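Local structure of EchA1_1 (Mycobacterium avium subsp. paratuberculosis, 3R9T) at residues B[106-111]-B[130-135]; B[125-130]-B[190-195]. The protein probably hydrates trans-2-enoyl-CoA thioesters to (3S)-3-hydroxyacyl-CoA in fatty acid metabolism, as a member of the enoyl-CoA hydratase/isomerase family. One frame throughout, in Å; residues are numbered along the deposited sequence.

Contact 1 (B[106-111]-B[130-135]); sequences AAVNGT and ERAQFG
V108 and A132 meet methyl to methyl, CG1 of V108 lying 3.7 Å from CB of A132, where two neighbouring strands of the crotonase fold run out of the main sheet. In this fold a second, smaller sheet is built from the continuations of the same chain. Here strand 104-108 passes through N109 and G110 towards strand 111-113, while the loop residues 130-132 lead into strand 133-135, the parallel neighbour of 111-113. The contact thus belongs to the junction between the sheets, and it is largely apolar. CG1 of V108 stands anti to its own backbone N (chi1 179°), which carries it across to A132 and to the ring of F134 beyond. Valine and phenylalanine approach tip to tip, with CZ of F134 coming to 3.9 Å from CG1 of V108; the ring presents itself obliquely. Both side chains also pack on A128, so the cluster continues into strand 125-129. Q133 contributes through its backbone: its carbonyl O is 3.9 Å from C of T111, and its side chain stays farther off. At the outer margin the guanidinium of R131 passes loosely, NH2 being 4.2 Å from O of N109. Its charge is met by salt bridges to D129 and D64. The side chain of N109 sets out away from 130-135, and its amide is held by the backbone of G61, G63 and S66, probably helping to fix the bend. G110, at that corner, brings a backbone oxygen rather than a side chain into the interface. This O approaches CB of A132 to 3.3 Å and lies 3.6 Å from CA of the same alanine, where it receives a weak, strongly bent C-H···O contact of 123° at the hydrogen.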
# COMPACT_ATOMS: atom_id res chain seq x y z
N ALA B 106 16.15 -12.16 -1.97
CA ALA B 106 16.27 -12.70 -3.31
C ALA B 106 17.38 -11.97 -4.07
O ALA B 106 17.36 -10.76 -4.16
CB ALA B 106 14.97 -12.51 -4.04
N ALA B 107 18.36 -12.72 -4.56
CA ALA B 107 19.43 -12.15 -5.34
C ALA B 107 19.18 -12.55 -6.78
O ALA B 107 19.53 -13.67 -7.21
CB ALA B 107 20.75 -12.67 -4.85
N VAL B 108 18.51 -11.65 -7.49
CA VAL B 108 18.00 -11.90 -8.83
C VAL B 108 19.07 -11.63 -9.88
O VAL B 108 19.39 -10.48 -10.19
CB VAL B 108 16.75 -11.09 -9.05
CG1 VAL B 108 16.22 -11.33 -10.44
CG2 VAL B 108 15.70 -11.48 -7.98
N ASN B 109 19.63 -12.74 -10.37
CA ASN B 109 20.78 -12.71 -11.26
C ASN B 109 20.41 -12.60 -12.74
O ASN B 109 21.26 -12.33 -13.58
CB ASN B 109 21.65 -13.96 -11.02
CG ASN B 109 20.87 -15.25 -11.11
OD1 ASN B 109 19.93 -15.46 -10.34
ND2 ASN B 109 21.26 -16.12 -12.05
N GLY B 110 19.14 -12.81 -13.07
CA GLY B 110 18.68 -12.63 -14.44
C GLY B 110 17.17 -12.75 -14.53
O GLY B 110 16.47 -12.22 -13.68
N THR B 111 16.68 -13.45 -15.54
CA THR B 111 15.25 -13.54 -15.79
C THR B 111 14.51 -13.98 -14.54
O THR B 111 14.91 -14.94 -13.90
CB THR B 111 14.92 -14.56 -16.88
OG1 THR B 111 15.81 -14.40 -17.98
CG2 THR B 111 13.48 -14.38 -17.34
N GLU B 130 21.09 -5.56 -13.07
CA GLU B 130 20.50 -4.55 -13.96
C GLU B 130 19.79 -5.21 -15.15
O GLU B 130 18.87 -4.63 -15.71
CB GLU B 130 21.57 -3.55 -14.46
CG GLU B 130 22.79 -4.21 -15.14
CD GLU B 130 23.86 -3.23 -15.62
OE1 GLU B 130 23.51 -2.25 -16.31
OE2 GLU B 130 25.07 -3.46 -15.31
N ARG B 131 20.24 -6.40 -15.53
CA ARG B 131 19.67 -7.13 -16.66
C ARG B 131 18.36 -7.87 -16.35
O ARG B 131 17.67 -8.33 -17.26
CB ARG B 131 20.67 -8.15 -17.18
CG ARG B 131 21.92 -7.56 -17.81
CD ARG B 131 22.95 -8.66 -18.03
NE ARG B 131 23.41 -9.24 -16.77
CZ ARG B 131 24.28 -10.24 -16.67
NH1 ARG B 131 24.80 -10.78 -17.77
NH2 ARG B 131 24.62 -10.70 -15.48
N ALA B 132 18.04 -8.01 -15.07
CA ALA B 132 16.87 -8.80 -14.67
C ALA B 132 15.59 -8.19 -15.17
O ALA B 132 15.46 -6.98 -15.24
CB ALA B 132 16.80 -8.95 -13.15
N GLN B 133 14.67 -9.07 -15.55
CA GLN B 133 13.33 -8.72 -15.97
C GLN B 133 12.31 -9.43 -15.07
O GLN B 133 12.46 -10.62 -14.76
CB GLN B 133 13.16 -9.17 -17.42
CG GLN B 133 11.88 -8.71 -18.07
CD GLN B 133 11.86 -8.98 -19.57
OE1 GLN B 133 11.77 -10.13 -20.00
NE2 GLN B 133 11.92 -7.92 -20.37
N PHE B 134 11.29 -8.70 -14.66
CA PHE B 134 10.23 -9.22 -13.81
C PHE B 134 8.93 -9.22 -14.58
O PHE B 134 8.84 -8.63 -15.66
CB PHE B 134 10.08 -8.36 -12.56
CG PHE B 134 11.29 -8.37 -11.69
CD1 PHE B 134 11.43 -9.34 -10.71
CD2 PHE B 134 12.31 -7.46 -11.88
CE1 PHE B 134 12.57 -9.40 -9.91
CE2 PHE B 134 13.45 -7.51 -11.06
CZ PHE B 134 13.58 -8.47 -10.08
N GLY B 135 7.92 -9.90 -14.05
CA GLY B 135 6.59 -9.90 -14.67
C GLY B 135 5.79 -11.12 -14.31
O GLY B 135 6.32 -12.08 -13.73

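Contact 2 (B[125-130]-B[190-195]); sequences LVVADE and GSVLDA
OD2 of D129 is gripped from several directions at once. The backbone N of G190 donates to it over 2.9 Å in a nearly straight bond (175°), reaching the syn side of the carboxylate but tilted 35° out of its plane. Water 1 donates to the same OD2 at 2.8 Å, and R131 adds a salt bridge through NH2. The water has a second task: it accepts from the N of V192, 3.2 Å away, and so links the carboxylate to the first turn of helix 192-204. Lying near this helix start and an arginine, the carboxylate would probably be stabilised in its charged form. The helix itself is under way at once, with A195 N bonded to S191 O at 3.0 Å. This is the alpha-on-beta layering of the crotonase fold: strand 185-187 lies at the edge of the main sheet, and the helix that follows it runs back along strand 125-129, in the opposite sense. At the start of that strand, L125 and V126 pack on K160 of the second subunit. V192 buries more surface here than any other residue of the two segments. Its CG1 occupies the crowded position between backbone N and carbonyl carbon (chi1 83°), and CG2, anti to N, is thereby laid against the strand's backbone. That methyl sits 3.2 Å from O of V127 and 3.7 Å from N of D129, spanning the peptides on both sides of A128. V127 and V192 lie flank against flank, their side chains pointing in opposite senses. One helical turn later A195 meets V127, which also packs against L199. CG1 of V127 lies 3.9 Å from CG2 of V192 and 3.8 Å from CB of A195.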
# COMPACT_ATOMS: atom_id res chain seq x y z
N LEU B 125 13.33 -8.99 0.98
CA LEU B 125 14.11 -7.98 0.26
C LEU B 125 14.56 -8.57 -1.07
O LEU B 125 14.67 -9.79 -1.23
CB LEU B 125 15.34 -7.58 1.08
CG LEU B 125 15.00 -7.03 2.47
CD1 LEU B 125 16.25 -6.98 3.37
CD2 LEU B 125 14.32 -5.68 2.35
N VAL B 126 14.80 -7.69 -2.03
CA VAL B 126 15.27 -8.08 -3.36
C VAL B 126 16.39 -7.16 -3.87
O VAL B 126 16.22 -5.95 -3.91
CB VAL B 126 14.14 -8.06 -4.41
CG1 VAL B 126 14.61 -8.65 -5.71
CG2 VAL B 126 12.90 -8.84 -3.90
N VAL B 127 17.49 -7.78 -4.28
CA VAL B 127 18.56 -7.11 -5.02
C VAL B 127 18.60 -7.74 -6.42
O VAL B 127 18.57 -8.97 -6.55
CB VAL B 127 19.89 -7.33 -4.29
CG1 VAL B 127 21.06 -6.65 -5.03
CG2 VAL B 127 19.77 -6.83 -2.86
N ALA B 128 18.63 -6.91 -7.47
CA ALA B 128 18.60 -7.42 -8.84
C ALA B 128 19.74 -6.91 -9.69
O ALA B 128 20.07 -5.74 -9.67
CB ALA B 128 17.30 -7.04 -9.50
N ASP B 129 20.32 -7.83 -10.46
CA ASP B 129 21.17 -7.53 -11.60
C ASP B 129 20.40 -6.57 -12.54
O ASP B 129 19.20 -6.76 -12.78
CB ASP B 129 21.48 -8.86 -12.29
CG ASP B 129 22.57 -8.76 -13.34
OD1 ASP B 129 22.35 -8.06 -14.35
OD2 ASP B 129 23.61 -9.43 -13.17
N GLU B 130 21.09 -5.56 -13.07
CA GLU B 130 20.50 -4.55 -13.96
C GLU B 130 19.79 -5.21 -15.15
O GLU B 130 18.87 -4.63 -15.71
CB GLU B 130 21.57 -3.55 -14.46
CG GLU B 130 22.79 -4.21 -15.14
CD GLU B 130 23.86 -3.23 -15.62
OE1 GLU B 130 23.51 -2.25 -16.31
OE2 GLU B 130 25.07 -3.46 -15.31
N GLY B 190 26.46 -9.04 -12.92
CA GLY B 190 27.31 -10.06 -12.31
C GLY B 190 27.60 -9.94 -10.82
O GLY B 190 28.23 -10.84 -10.24
N SER B 191 27.17 -8.84 -10.19
CA SER B 191 27.53 -8.56 -8.78
C SER B 191 26.39 -8.85 -7.79
O SER B 191 26.48 -8.48 -6.61
CB SER B 191 27.99 -7.10 -8.61
OG SER B 191 26.93 -6.17 -8.72
N VAL B 192 25.33 -9.52 -8.25
CA VAL B 192 24.11 -9.62 -7.42
C VAL B 192 24.31 -10.42 -6.12
O VAL B 192 23.78 -10.02 -5.08
CB VAL B 192 22.85 -10.11 -8.19
CG1 VAL B 192 22.80 -11.64 -8.30
CG2 VAL B 192 21.60 -9.60 -7.49
N LEU B 193 25.10 -11.48 -6.15
CA LEU B 193 25.33 -12.23 -4.92
C LEU B 193 26.11 -11.43 -3.89
O LEU B 193 25.73 -11.38 -2.71
CB LEU B 193 26.00 -13.58 -5.19
CG LEU B 193 26.17 -14.47 -3.95
CD1 LEU B 193 24.85 -14.67 -3.17
CD2 LEU B 193 26.78 -15.82 -4.34
N ASP B 194 27.21 -10.81 -4.31
CA ASP B 194 27.99 -9.97 -3.41
C ASP B 194 27.15 -8.84 -2.80
O ASP B 194 27.25 -8.57 -1.61
CB ASP B 194 29.22 -9.38 -4.10
CG ASP B 194 30.35 -10.38 -4.25
OD1 ASP B 194 30.36 -11.42 -3.55
OD2 ASP B 194 31.24 -10.10 -5.07
N ALA B 195 26.33 -8.20 -3.64
CA ALA B 195 25.46 -7.12 -3.18
C ALA B 195 24.45 -7.64 -2.16
O ALA B 195 24.17 -6.98 -1.15
CB ALA B 195 24.75 -6.49 -4.36
O HOH W 1 24.57 -10.90 -11.05

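In the fold
Contacts 1 and 2 are neighbours, their centres about 8 Å apart, and E130 belongs to both. Along the chain they interleave: 106-111 comes first, then 125-130, then 130-135, and 190-195 last. What joins them is the main sheet, in which strands 104-108 and 125-129 run side by side; V108 O and D129 N, 2.8 Å apart, form a probable hydrogen bond between them. Contact 1 follows these strands as they leave for the smaller sheet, whereas contact 2 adds helix 192-204. Together they illustrate how one pair of parallel strands can serve both a second sheet and a helical layer within a single crotonase-type domain.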